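Local coordinates for diguanylate cyclase (Xanthomonas campestris pv. campestris, PDB 5H5O), which binds cyclic GMP through the cyclic nucleotide-binding domain present here and probably makes cyclic di-GMP from two GTP through a GGDEF domain elsewhere in the protein, at residues Q38-L49 and A82-L93; E64-L72 and F112-V120. All coordinates share one frame; numbering follows the deposited sequence.

Contact 1: residues Q38-L49 and A82-L93. With PCG (cyclic guanosine monophosphate), chain C.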
loop_
_atom_site.group_PDB
_atom_site.type_symbol
_atom_site.label_atom_id
_atom_site.label_comp_id
_atom_site.label_asym_id
_atom_site.label_seq_id
_atom_site.Cartn_x
_atom_site.Cartn_y
_atom_site.Cartn_z
ATOM N N GLN A 38 8.461 -7.085 -11.704
ATOM C CA GLN A 38 9.563 -6.269 -11.211
ATOM C C GLN A 38 9.142 -4.821 -11.155
ATOM O O GLN A 38 8.253 -4.406 -11.894
ATOM C CB GLN A 38 10.802 -6.413 -12.095
ATOM C CG GLN A 38 10.538 -6.055 -13.506
ATOM C CD GLN A 38 10.371 -7.261 -14.379
ATOM O OE1 GLN A 38 9.259 -7.761 -14.563
ATOM N NE2 GLN A 38 11.481 -7.740 -14.938
HETATM N N MSE A 39 9.764 -4.060 -10.255
HETATM C CA MSE A 39 9.565 -2.622 -10.219
HETATM C C MSE A 39 10.827 -1.952 -10.716
HETATM O O MSE A 39 11.868 -2.601 -10.881
HETATM C CB MSE A 39 9.275 -2.126 -8.810
HETATM C CG MSE A 39 10.420 -2.338 -7.842
HETATM SE SE MSE A 39 10.081 -1.373 -6.196
HETATM C CE MSE A 39 10.454 0.445 -6.782
ATOM N N PHE A 40 10.740 -0.646 -10.920
ATOM C CA PHE A 40 11.851 0.114 -11.481
ATOM C C PHE A 40 12.076 1.447 -10.789
ATOM O O PHE A 40 11.131 2.109 -10.378
ATOM C CB PHE A 40 11.599 0.368 -12.963
ATOM C CG PHE A 40 11.508 -0.881 -13.771
ATOM C CD1 PHE A 40 12.658 -1.484 -14.263
ATOM C CD2 PHE A 40 10.276 -1.469 -14.031
ATOM C CE1 PHE A 40 12.579 -2.652 -15.009
ATOM C CE2 PHE A 40 10.191 -2.631 -14.772
ATOM C CZ PHE A 40 11.343 -3.227 -15.259
ATOM N N ILE A 41 13.337 1.854 -10.685
ATOM C CA ILE A 41 13.641 3.225 -10.284
ATOM C C ILE A 41 14.429 3.953 -11.385
ATOM O O ILE A 41 15.465 3.459 -11.866
ATOM C CB ILE A 41 14.420 3.278 -8.945
ATOM C CG1 ILE A 41 13.705 2.450 -7.859
ATOM C CG2 ILE A 41 14.600 4.709 -8.515
ATOM C CD1 ILE A 41 14.634 1.874 -6.782
ATOM N N VAL A 42 13.930 5.114 -11.796
ATOM C CA VAL A 42 14.664 5.953 -12.742
ATOM C C VAL A 42 15.902 6.554 -12.063
ATOM O O VAL A 42 15.797 7.174 -11.000
ATOM C CB VAL A 42 13.787 7.111 -13.274
ATOM C CG1 VAL A 42 14.492 7.861 -14.432
ATOM C CG2 VAL A 42 12.398 6.597 -13.720
ATOM N N VAL A 43 17.080 6.387 -12.659
ATOM C CA VAL A 43 18.242 7.132 -12.147
ATOM C C VAL A 43 18.813 8.136 -13.156
ATOM O O VAL A 43 19.481 9.081 -12.773
ATOM C CB VAL A 43 19.350 6.226 -11.587
ATOM C CG1 VAL A 43 18.782 5.273 -10.499
ATOM C CG2 VAL A 43 20.038 5.461 -12.696
ATOM N N THR A 44 18.551 7.929 -14.441
ATOM C CA THR A 44 18.858 8.941 -15.433
ATOM C C THR A 44 17.751 8.962 -16.459
ATOM O O THR A 44 17.136 7.931 -16.719
ATOM C CB THR A 44 20.183 8.656 -16.192
ATOM O OG1 THR A 44 19.917 7.843 -17.333
ATOM C CG2 THR A 44 21.186 7.937 -15.323
ATOM N N GLY A 45 17.494 10.135 -17.035
ATOM C CA GLY A 45 16.559 10.260 -18.136
ATOM C C GLY A 45 15.127 10.403 -17.646
ATOM O O GLY A 45 14.862 11.051 -16.632
ATOM N N GLN A 46 14.194 9.789 -18.369
ATOM C CA GLN A 46 12.783 9.962 -18.043
ATOM C C GLN A 46 11.917 8.843 -18.603
ATOM O O GLN A 46 12.042 8.469 -19.768
ATOM C CB GLN A 46 12.296 11.326 -18.534
ATOM C CG GLN A 46 10.790 11.559 -18.436
ATOM C CD GLN A 46 10.403 12.886 -19.057
ATOM O OE1 GLN A 46 10.855 13.943 -18.604
ATOM N NE2 GLN A 46 9.592 12.841 -20.116
ATOM N N ILE A 47 11.035 8.303 -17.762
ATOM C CA ILE A 47 10.115 7.289 -18.216
ATOM C C ILE A 47 8.723 7.891 -18.309
ATOM O O ILE A 47 8.293 8.608 -17.408
ATOM C CB ILE A 47 10.082 6.086 -17.269
ATOM C CG1 ILE A 47 11.368 5.262 -17.401
ATOM C CG2 ILE A 47 8.836 5.206 -17.550
ATOM C CD1 ILE A 47 11.639 4.779 -18.828
ATOM N N ASP A 48 8.017 7.598 -19.395
ATOM C CA ASP A 48 6.643 8.070 -19.551
ATOM C C ASP A 48 5.654 6.942 -19.308
ATOM O O ASP A 48 5.779 5.861 -19.886
ATOM C CB ASP A 48 6.412 8.664 -20.948
ATOM C CG ASP A 48 7.167 9.976 -21.159
ATOM O OD1 ASP A 48 7.738 10.506 -20.178
ATOM O OD2 ASP A 48 7.181 10.480 -22.302
ATOM N N LEU A 49 4.677 7.208 -18.452
ATOM C CA LEU A 49 3.606 6.261 -18.189
ATOM C C LEU A 49 2.343 6.625 -18.978
ATOM O O LEU A 49 1.826 7.737 -18.872
ATOM C CB LEU A 49 3.307 6.199 -16.693
ATOM C CG LEU A 49 4.518 5.857 -15.827
ATOM C CD1 LEU A 49 4.120 5.762 -14.353
ATOM C CD2 LEU A 49 5.168 4.572 -16.311
ATOM N N ALA A 82 4.909 1.642 -20.133
ATOM C CA ALA A 82 6.102 2.404 -19.760
ATOM C C ALA A 82 7.070 2.452 -20.928
ATOM O O ALA A 82 7.309 1.430 -21.578
ATOM C CB ALA A 82 6.771 1.788 -18.514
ATOM N N SER A 83 7.625 3.637 -21.194
ATOM C CA SER A 83 8.515 3.827 -22.329
ATOM C C SER A 83 9.489 4.982 -22.097
ATOM O O SER A 83 9.218 5.920 -21.342
ATOM C CB SER A 83 7.717 4.029 -23.628
ATOM O OG SER A 83 7.194 5.349 -23.718
ATOM N N ALA A 84 10.654 4.889 -22.720
ATOM C CA ALA A 84 11.700 5.871 -22.473
ATOM C C ALA A 84 11.513 7.080 -23.385
ATOM O O ALA A 84 11.401 6.949 -24.606
ATOM C CB ALA A 84 13.091 5.249 -22.633
ATOM N N SER A 85 11.465 8.258 -22.776
ATOM C CA SER A 85 11.311 9.491 -23.531
ATOM C C SER A 85 12.646 9.827 -24.177
ATOM O O SER A 85 12.714 10.231 -25.333
ATOM C CB SER A 85 10.866 10.616 -22.597
ATOM O OG SER A 85 10.698 11.816 -23.310
ATOM N N VAL A 86 13.703 9.657 -23.398
ATOM C CA VAL A 86 15.062 9.908 -23.837
ATOM C C VAL A 86 15.854 8.713 -23.352
ATOM O O VAL A 86 15.299 7.865 -22.654
ATOM C CB VAL A 86 15.601 11.181 -23.195
ATOM C CG1 VAL A 86 14.828 12.409 -23.722
ATOM C CG2 VAL A 86 15.504 11.096 -21.666
ATOM N N ASP A 87 17.123 8.617 -23.735
ATOM C CA ASP A 87 17.978 7.540 -23.246
ATOM C C ASP A 87 17.908 7.555 -21.723
ATOM O O ASP A 87 18.103 8.587 -21.097
ATOM C CB ASP A 87 19.433 7.739 -23.696
ATOM C CG ASP A 87 19.673 7.350 -25.158
ATOM O OD1 ASP A 87 18.711 7.079 -25.914
ATOM O OD2 ASP A 87 20.857 7.314 -25.550
ATOM N N SER A 88 17.623 6.414 -21.121
ATOM C CA SER A 88 17.402 6.395 -19.686
ATOM C C SER A 88 18.138 5.250 -19.030
ATOM O O SER A 88 18.492 4.268 -19.679
ATOM C CB SER A 88 15.900 6.285 -19.391
ATOM O OG SER A 88 15.246 7.488 -19.721
ATOM N N ARG A 89 18.370 5.372 -17.732
ATOM C CA ARG A 89 18.946 4.262 -16.985
ATOM C C ARG A 89 18.069 4.030 -15.774
ATOM O O ARG A 89 17.580 4.983 -15.163
ATOM C CB ARG A 89 20.377 4.562 -16.542
ATOM C CG ARG A 89 21.401 4.605 -17.650
ATOM C CD ARG A 89 22.728 5.050 -17.079
ATOM N NE ARG A 89 23.847 4.583 -17.876
ATOM C CZ ARG A 89 25.109 4.927 -17.654
ATOM N NH1 ARG A 89 25.399 5.745 -16.652
ATOM N NH2 ARG A 89 26.072 4.458 -18.438
ATOM N N LEU A 90 17.890 2.756 -15.433
ATOM C CA LEU A 90 16.950 2.344 -14.405
ATOM C C LEU A 90 17.590 1.365 -13.451
ATOM O O LEU A 90 18.455 0.577 -13.845
ATOM C CB LEU A 90 15.751 1.649 -15.047
ATOM C CG LEU A 90 14.991 2.328 -16.187
ATOM C CD1 LEU A 90 13.875 1.433 -16.686
ATOM C CD2 LEU A 90 14.411 3.642 -15.734
ATOM N N ILE A 91 17.157 1.406 -12.194
ATOM C CA ILE A 91 17.346 0.256 -11.310
ATOM C C ILE A 91 16.175 -0.695 -11.535
ATOM O O ILE A 91 15.009 -0.297 -11.461
ATOM C CB ILE A 91 17.365 0.658 -9.830
ATOM C CG1 ILE A 91 18.579 1.552 -9.537
ATOM C CG2 ILE A 91 17.356 -0.598 -8.921
ATOM C CD1 ILE A 91 18.363 2.434 -8.322
ATOM N N GLU A 92 16.490 -1.946 -11.842
ATOM C CA GLU A 92 15.474 -2.977 -11.987
ATOM C C GLU A 92 15.526 -3.921 -10.785
ATOM O O GLU A 92 16.553 -4.541 -10.514
ATOM C CB GLU A 92 15.691 -3.734 -13.284
ATOM C CG GLU A 92 14.749 -4.898 -13.534
ATOM C CD GLU A 92 15.067 -5.605 -14.843
ATOM O OE1 GLU A 92 14.961 -4.974 -15.913
ATOM O OE2 GLU A 92 15.431 -6.793 -14.797
ATOM N N LEU A 93 14.408 -4.020 -10.068
ATOM C CA LEU A 93 14.330 -4.828 -8.858
ATOM C C LEU A 93 13.326 -5.972 -9.041
ATOM O O LEU A 93 12.126 -5.743 -9.165
ATOM C CB LEU A 93 13.916 -3.925 -7.702
ATOM C CG LEU A 93 14.285 -4.151 -6.231
ATOM C CD1 LEU A 93 13.207 -4.890 -5.539
ATOM C CD2 LEU A 93 15.658 -4.803 -5.994
HETATM P PA PCG C . 2.373 -1.036 -12.433
HETATM O O1A PCG C . 3.425 -2.079 -12.261
HETATM O O2A PCG C . 0.879 -1.124 -12.446
HETATM O "O5'" PCG C . 2.879 -0.514 -13.518
HETATM C "C5'" PCG C . 2.330 0.745 -13.917
HETATM C "C4'" PCG C . 2.693 1.657 -12.776
HETATM O "O4'" PCG C . 2.297 3.005 -12.759
HETATM C "C3'" PCG C . 2.222 1.113 -11.463
HETATM O "O3'" PCG C . 2.752 -0.228 -11.285
HETATM C "C2'" PCG C . 2.683 2.215 -10.548
HETATM O "O2'" PCG C . 3.988 2.072 -9.982
HETATM C "C1'" PCG C . 2.676 3.451 -11.462
HETATM N N9 PCG C . 1.698 4.587 -11.381
HETATM C C8 PCG C . 2.034 5.882 -11.414
HETATM N N7 PCG C . 0.954 6.677 -11.317
HETATM C C5 PCG C . -0.110 5.902 -11.219
HETATM C C6 PCG C . -1.576 6.107 -11.080
HETATM O O6 PCG C . -2.026 7.257 -11.037
HETATM N N1 PCG C . -2.390 5.017 -11.001
HETATM C C2 PCG C . -1.907 3.753 -11.047
HETATM N N2 PCG C . -2.765 2.715 -10.964
HETATM N N3 PCG C . -0.554 3.486 -11.176
HETATM C C4 PCG C . 0.362 4.506 -11.261
HETATM O O HOH W 1 4.783 5.389 -22.461
#
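Met39 and Leu93 form the first hydrogen-bonded pair of an antiparallel match in which strands 39-44 and 88-93 run at 148°, and beyond the turns strands 47-49 and 82-84 pair again in the same sense. A classic beta bulge interrupts the first pairing: Val43 N and Thr44 N both donate to Arg89 O, from the same face of its carbonyl plane, at 2.9 and 3.2 Å. Past it, the side chain of Ser88 ties the turns together, OG accepting from Gln46 N (2.9 Å) and donating to Val86 O. This double-stranded course, bent from one sheet into the other, belongs to the beta-roll of a cyclic nucleotide-binding domain, related to the cupins. Between the sheets, Leu90 reaches with CD1 to Phe40 CD1 and with CD2 to Ile47 CG1 (3.8 Å), joining the two halves. Phe40 lies alongside Glu92, whose OE1 meets Phe40 CE1 in the plane of the ring at 3.4 Å; the carboxylate is turned 89° to that ring, and its OE2 forms a salt bridge with Arg21. Glu92 CG lies opposite its backbone N (chi1 177°), and the chain runs out extended along the ring. On the other face, Ile91 CD1 packs on Val43 CG1 (3.6 Å), beside Ile41. At the pocket end, Leu49 splits its branches, CD2 against Ala82 CB and CD1 3.6 Å from C8 of cyclic GMP.

Contact 2: residues E64-L72 and F112-V120. With PCG (cyclic guanosine monophosphate), chain C.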
loop_
_atom_site.group_PDB
_atom_site.type_symbol
_atom_site.label_atom_id
_atom_site.label_comp_id
_atom_site.label_asym_id
_atom_site.label_seq_id
_atom_site.Cartn_x
_atom_site.Cartn_y
_atom_site.Cartn_z
ATOM N N GLU A 64 12.616 8.671 -9.192
ATOM C CA GLU A 64 11.220 8.241 -9.110
ATOM C C GLU A 64 11.068 6.755 -9.420
ATOM O O GLU A 64 11.798 6.204 -10.252
ATOM C CB GLU A 64 10.323 9.090 -10.017
ATOM C CG GLU A 64 10.076 10.506 -9.495
ATOM C CD GLU A 64 9.329 11.378 -10.502
ATOM O OE1 GLU A 64 8.090 11.263 -10.582
ATOM O OE2 GLU A 64 9.981 12.166 -11.226
ATOM N N PHE A 65 10.116 6.114 -8.749
ATOM C CA PHE A 65 9.921 4.675 -8.878
ATOM C C PHE A 65 8.540 4.330 -9.403
ATOM O O PHE A 65 7.615 5.125 -9.307
ATOM C CB PHE A 65 10.161 3.987 -7.537
ATOM C CG PHE A 65 9.096 4.264 -6.515
ATOM C CD1 PHE A 65 7.965 3.453 -6.430
ATOM C CD2 PHE A 65 9.229 5.316 -5.625
ATOM C CE1 PHE A 65 6.979 3.700 -5.485
ATOM C CE2 PHE A 65 8.250 5.561 -4.666
ATOM C CZ PHE A 65 7.120 4.748 -4.602
ATOM N N PHE A 66 8.416 3.151 -9.988
ATOM C CA PHE A 66 7.145 2.721 -10.566
ATOM C C PHE A 66 7.188 1.228 -10.755
ATOM O O PHE A 66 8.266 0.637 -10.784
ATOM C CB PHE A 66 6.887 3.409 -11.913
ATOM C CG PHE A 66 7.941 3.129 -12.973
ATOM C CD1 PHE A 66 7.735 2.159 -13.947
ATOM C CD2 PHE A 66 9.116 3.859 -13.014
ATOM C CE1 PHE A 66 8.689 1.918 -14.946
ATOM C CE2 PHE A 66 10.082 3.622 -14.011
ATOM C CZ PHE A 66 9.870 2.665 -14.974
ATOM N N GLY A 67 6.018 0.613 -10.888
ATOM C CA GLY A 67 5.959 -0.819 -11.100
ATOM C C GLY A 67 5.901 -1.645 -9.829
ATOM O O GLY A 67 5.917 -2.879 -9.897
ATOM N N GLU A 68 5.821 -0.977 -8.675
ATOM C CA GLU A 68 5.779 -1.692 -7.390
ATOM C C GLU A 68 4.509 -2.541 -7.247
ATOM O O GLU A 68 4.535 -3.566 -6.580
ATOM C CB GLU A 68 5.987 -0.744 -6.189
ATOM C CG GLU A 68 4.758 0.077 -5.729
ATOM C CD GLU A 68 4.331 1.163 -6.713
ATOM O OE1 GLU A 68 4.992 1.332 -7.758
ATOM O OE2 GLU A 68 3.334 1.859 -6.431
ATOM N N LEU A 69 3.421 -2.127 -7.902
ATOM C CA LEU A 69 2.190 -2.930 -7.941
ATOM C C LEU A 69 2.422 -4.290 -8.593
ATOM O O LEU A 69 1.982 -5.324 -8.075
ATOM C CB LEU A 69 1.067 -2.201 -8.693
ATOM C CG LEU A 69 0.637 -0.827 -8.168
ATOM C CD1 LEU A 69 -0.532 -0.280 -8.990
ATOM C CD2 LEU A 69 0.277 -0.885 -6.681
ATOM N N GLY A 70 3.108 -4.279 -9.736
ATOM C CA GLY A 70 3.464 -5.506 -10.420
ATOM C C GLY A 70 4.344 -6.375 -9.542
ATOM O O GLY A 70 4.241 -7.601 -9.526
ATOM N N LEU A 71 5.210 -5.725 -8.787
ATOM C CA LEU A 71 6.119 -6.424 -7.898
ATOM C C LEU A 71 5.373 -7.088 -6.729
ATOM O O LEU A 71 5.653 -8.229 -6.380
ATOM C CB LEU A 71 7.147 -5.440 -7.365
ATOM C CG LEU A 71 8.188 -5.987 -6.382
ATOM C CD1 LEU A 71 9.233 -6.821 -7.105
ATOM C CD2 LEU A 71 8.839 -4.851 -5.608
ATOM N N LEU A 72 4.408 -6.376 -6.150
ATOM C CA LEU A 72 3.835 -6.747 -4.854
ATOM C C LEU A 72 2.548 -7.581 -4.936
ATOM O O LEU A 72 2.163 -8.258 -3.976
ATOM C CB LEU A 72 3.561 -5.483 -4.051
ATOM C CG LEU A 72 4.820 -4.738 -3.599
ATOM C CD1 LEU A 72 4.495 -3.348 -3.051
ATOM C CD2 LEU A 72 5.585 -5.581 -2.581
ATOM N N PHE A 112 9.523 2.083 3.087
ATOM C CA PHE A 112 9.234 2.212 1.668
ATOM C C PHE A 112 7.789 1.810 1.355
ATOM O O PHE A 112 7.111 2.490 0.586
ATOM C CB PHE A 112 10.204 1.386 0.816
ATOM C CG PHE A 112 9.732 1.188 -0.595
ATOM C CD1 PHE A 112 9.855 2.214 -1.536
ATOM C CD2 PHE A 112 9.154 -0.011 -0.987
ATOM C CE1 PHE A 112 9.408 2.046 -2.839
ATOM C CE2 PHE A 112 8.702 -0.187 -2.289
ATOM C CZ PHE A 112 8.827 0.845 -3.218
ATOM N N LEU A 113 7.324 0.697 1.927
ATOM C CA LEU A 113 5.972 0.225 1.614
ATOM C C LEU A 113 4.917 1.217 2.096
ATOM O O LEU A 113 3.864 1.420 1.477
ATOM C CB LEU A 113 5.730 -1.142 2.259
ATOM C CG LEU A 113 6.485 -2.307 1.625
ATOM C CD1 LEU A 113 6.310 -3.596 2.446
ATOM C CD2 LEU A 113 6.036 -2.521 0.181
ATOM N N ARG A 114 5.197 1.812 3.239
ATOM C CA ARG A 114 4.350 2.840 3.799
ATOM C C ARG A 114 4.243 4.031 2.840
ATOM O O ARG A 114 3.139 4.495 2.534
ATOM C CB ARG A 114 4.952 3.269 5.130
ATOM C CG ARG A 114 4.110 4.189 5.935
ATOM C CD ARG A 114 4.520 4.076 7.382
ATOM N NE ARG A 114 3.889 5.110 8.182
ATOM C CZ ARG A 114 4.245 5.389 9.430
ATOM N NH1 ARG A 114 5.227 4.699 10.006
ATOM N NH2 ARG A 114 3.624 6.355 10.092
ATOM N N ARG A 115 5.392 4.520 2.367
ATOM C CA ARG A 115 5.398 5.593 1.389
ATOM C C ARG A 115 4.689 5.191 0.096
ATOM O O ARG A 115 4.037 6.017 -0.522
ATOM C CB ARG A 115 6.819 6.082 1.090
ATOM C CG ARG A 115 7.520 6.714 2.272
ATOM C CD ARG A 115 8.477 7.837 1.816
ATOM N NE ARG A 115 9.093 7.570 0.515
ATOM C CZ ARG A 115 10.025 6.645 0.315
ATOM N NH1 ARG A 115 10.431 5.888 1.331
ATOM N NH2 ARG A 115 10.527 6.458 -0.903
ATOM N N SER A 116 4.797 3.927 -0.299
ATOM C CA SER A 116 4.079 3.443 -1.476
ATOM C C SER A 116 2.560 3.581 -1.344
ATOM O O SER A 116 1.885 4.077 -2.253
ATOM C CB SER A 116 4.416 1.971 -1.736
ATOM O OG SER A 116 5.731 1.840 -2.231
ATOM N N ILE A 117 2.027 3.103 -0.221
ATOM C CA ILE A 117 0.587 3.174 0.050
ATOM C C ILE A 117 0.041 4.599 -0.079
ATOM O O ILE A 117 -0.977 4.812 -0.725
ATOM C CB ILE A 117 0.259 2.628 1.441
ATOM C CG1 ILE A 117 0.410 1.111 1.438
ATOM C CG2 ILE A 117 -1.173 3.003 1.851
ATOM C CD1 ILE A 117 0.610 0.517 2.824
ATOM N N VAL A 118 0.732 5.565 0.525
ATOM C CA VAL A 118 0.347 6.960 0.399
ATOM C C VAL A 118 0.298 7.377 -1.074
ATOM O O VAL A 118 -0.685 7.964 -1.522
ATOM C CB VAL A 118 1.305 7.896 1.148
ATOM C CG1 VAL A 118 0.899 9.342 0.909
ATOM C CG2 VAL A 118 1.324 7.574 2.653
ATOM N N ARG A 119 1.344 7.046 -1.830
ATOM C CA ARG A 119 1.403 7.412 -3.239
ATOM C C ARG A 119 0.233 6.785 -4.002
ATOM O O ARG A 119 -0.452 7.461 -4.762
ATOM C CB ARG A 119 2.748 6.993 -3.855
ATOM C CG ARG A 119 3.122 7.743 -5.141
ATOM C CD ARG A 119 4.119 6.954 -6.001
ATOM N NE ARG A 119 3.513 5.730 -6.522
ATOM C CZ ARG A 119 3.763 5.196 -7.716
ATOM N NH1 ARG A 119 4.629 5.767 -8.552
ATOM N NH2 ARG A 119 3.138 4.080 -8.071
ATOM N N VAL A 120 -0.009 5.503 -3.760
ATOM C CA VAL A 120 -1.004 4.741 -4.506
ATOM C C VAL A 120 -2.447 5.133 -4.173
ATOM O O VAL A 120 -3.315 5.127 -5.046
ATOM C CB VAL A 120 -0.776 3.226 -4.336
ATOM C CG1 VAL A 120 -1.922 2.421 -4.942
ATOM C CG2 VAL A 120 0.544 2.840 -4.995
HETATM P PA PCG C . 2.373 -1.036 -12.433
HETATM O O1A PCG C . 3.425 -2.079 -12.261
HETATM O O2A PCG C . 0.879 -1.124 -12.446
HETATM O "O5'" PCG C . 2.879 -0.514 -13.518
HETATM C "C5'" PCG C . 2.330 0.745 -13.917
HETATM C "C4'" PCG C . 2.693 1.657 -12.776
HETATM O "O4'" PCG C . 2.297 3.005 -12.759
HETATM C "C3'" PCG C . 2.222 1.113 -11.463
HETATM O "O3'" PCG C . 2.752 -0.228 -11.285
HETATM C "C2'" PCG C . 2.683 2.215 -10.548
HETATM O "O2'" PCG C . 3.988 2.072 -9.982
HETATM C "C1'" PCG C . 2.676 3.451 -11.462
HETATM N N9 PCG C . 1.698 4.587 -11.381
HETATM C C8 PCG C . 2.034 5.882 -11.414
HETATM N N7 PCG C . 0.954 6.677 -11.317
HETATM C C5 PCG C . -0.110 5.902 -11.219
HETATM C C6 PCG C . -1.576 6.107 -11.080
HETATM O O6 PCG C . -2.026 7.257 -11.037
HETATM N N1 PCG C . -2.390 5.017 -11.001
HETATM C C2 PCG C . -1.907 3.753 -11.047
HETATM N N2 PCG C . -2.765 2.715 -10.964
HETATM N N3 PCG C . -0.554 3.486 -11.176
HETATM C C4 PCG C . 0.362 4.506 -11.261
#
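Glu68 and Arg119 supply the ionic link of this contact: Glu68 OE2 forms a salt bridge to Arg119 NH2 at 2.8 Å, the carboxylate and guanidinium planes steeply inclined to one another. Glu68 CG sits between its own backbone N and carbonyl carbon (chi1 80°), and a further bend at chi2 brings the carboxylate round to both the arginine and the nucleotide. The other oxygen, OE1, accepts the ribose hydroxyl O2' of cyclic GMP at 2.5 Å. That same O2' receives Gly67 N at 2.7 Å and, more weakly, Arg119 NH2, making three bonds that should fix the hydroxyl closely. The negative carboxylate probably helps to hold the arginine, which is nevertheless poorly ordered.

Aromatic packing adjoins this polar cluster. Phe112 directs its edge at the face of Phe65 in a T-shaped stack, CE1 standing 3.8 Å above the ring plane and over its centre, with the planes at 62°. The Arg119 guanidinium lies at only 21° to the Phe65 ring, whose CE1 is over one of its faces, offset toward the rim.

Aliphatic contacts complete the join. Leu72 CD1 meets Leu113 CD2 at 3.7 Å, and Leu69 CD2 touches Val120 CG2, while Leu72 and Ile117 also pack on the second subunit. Gly67 occupies the N-cap of helix 68-72, and Gly70 N reaches phosphate oxygen O1A weakly: this short helix is the phosphate-binding cassette of cyclic nucleotide-binding domains, with helix 106-121, the last of this domain, reaching the ribose through Arg119.

Contact 1 builds the beta-roll itself, whereas contact 2 fastens helix 106-121 to the cassette beside it. The two share a sheet, since strand 65-66 borders strand 39-44, and Phe40 N probably bonds to Phe66 O at 2.8 Å. Their centres lie 15 Å apart, on opposite sides of the chain's centre. Residues 38-49 and 82-93 are only partly buried and rely on regular backbone bonds, with an exposed turn at Val86 and Asp87; residues 64-72 and 112-120 are more deeply enclosed and meet mainly through side chains, including a salt bridge. Cyclic GMP touches both, grazing contact 1 at an apolar branch but gripped by polar groups in contact 2.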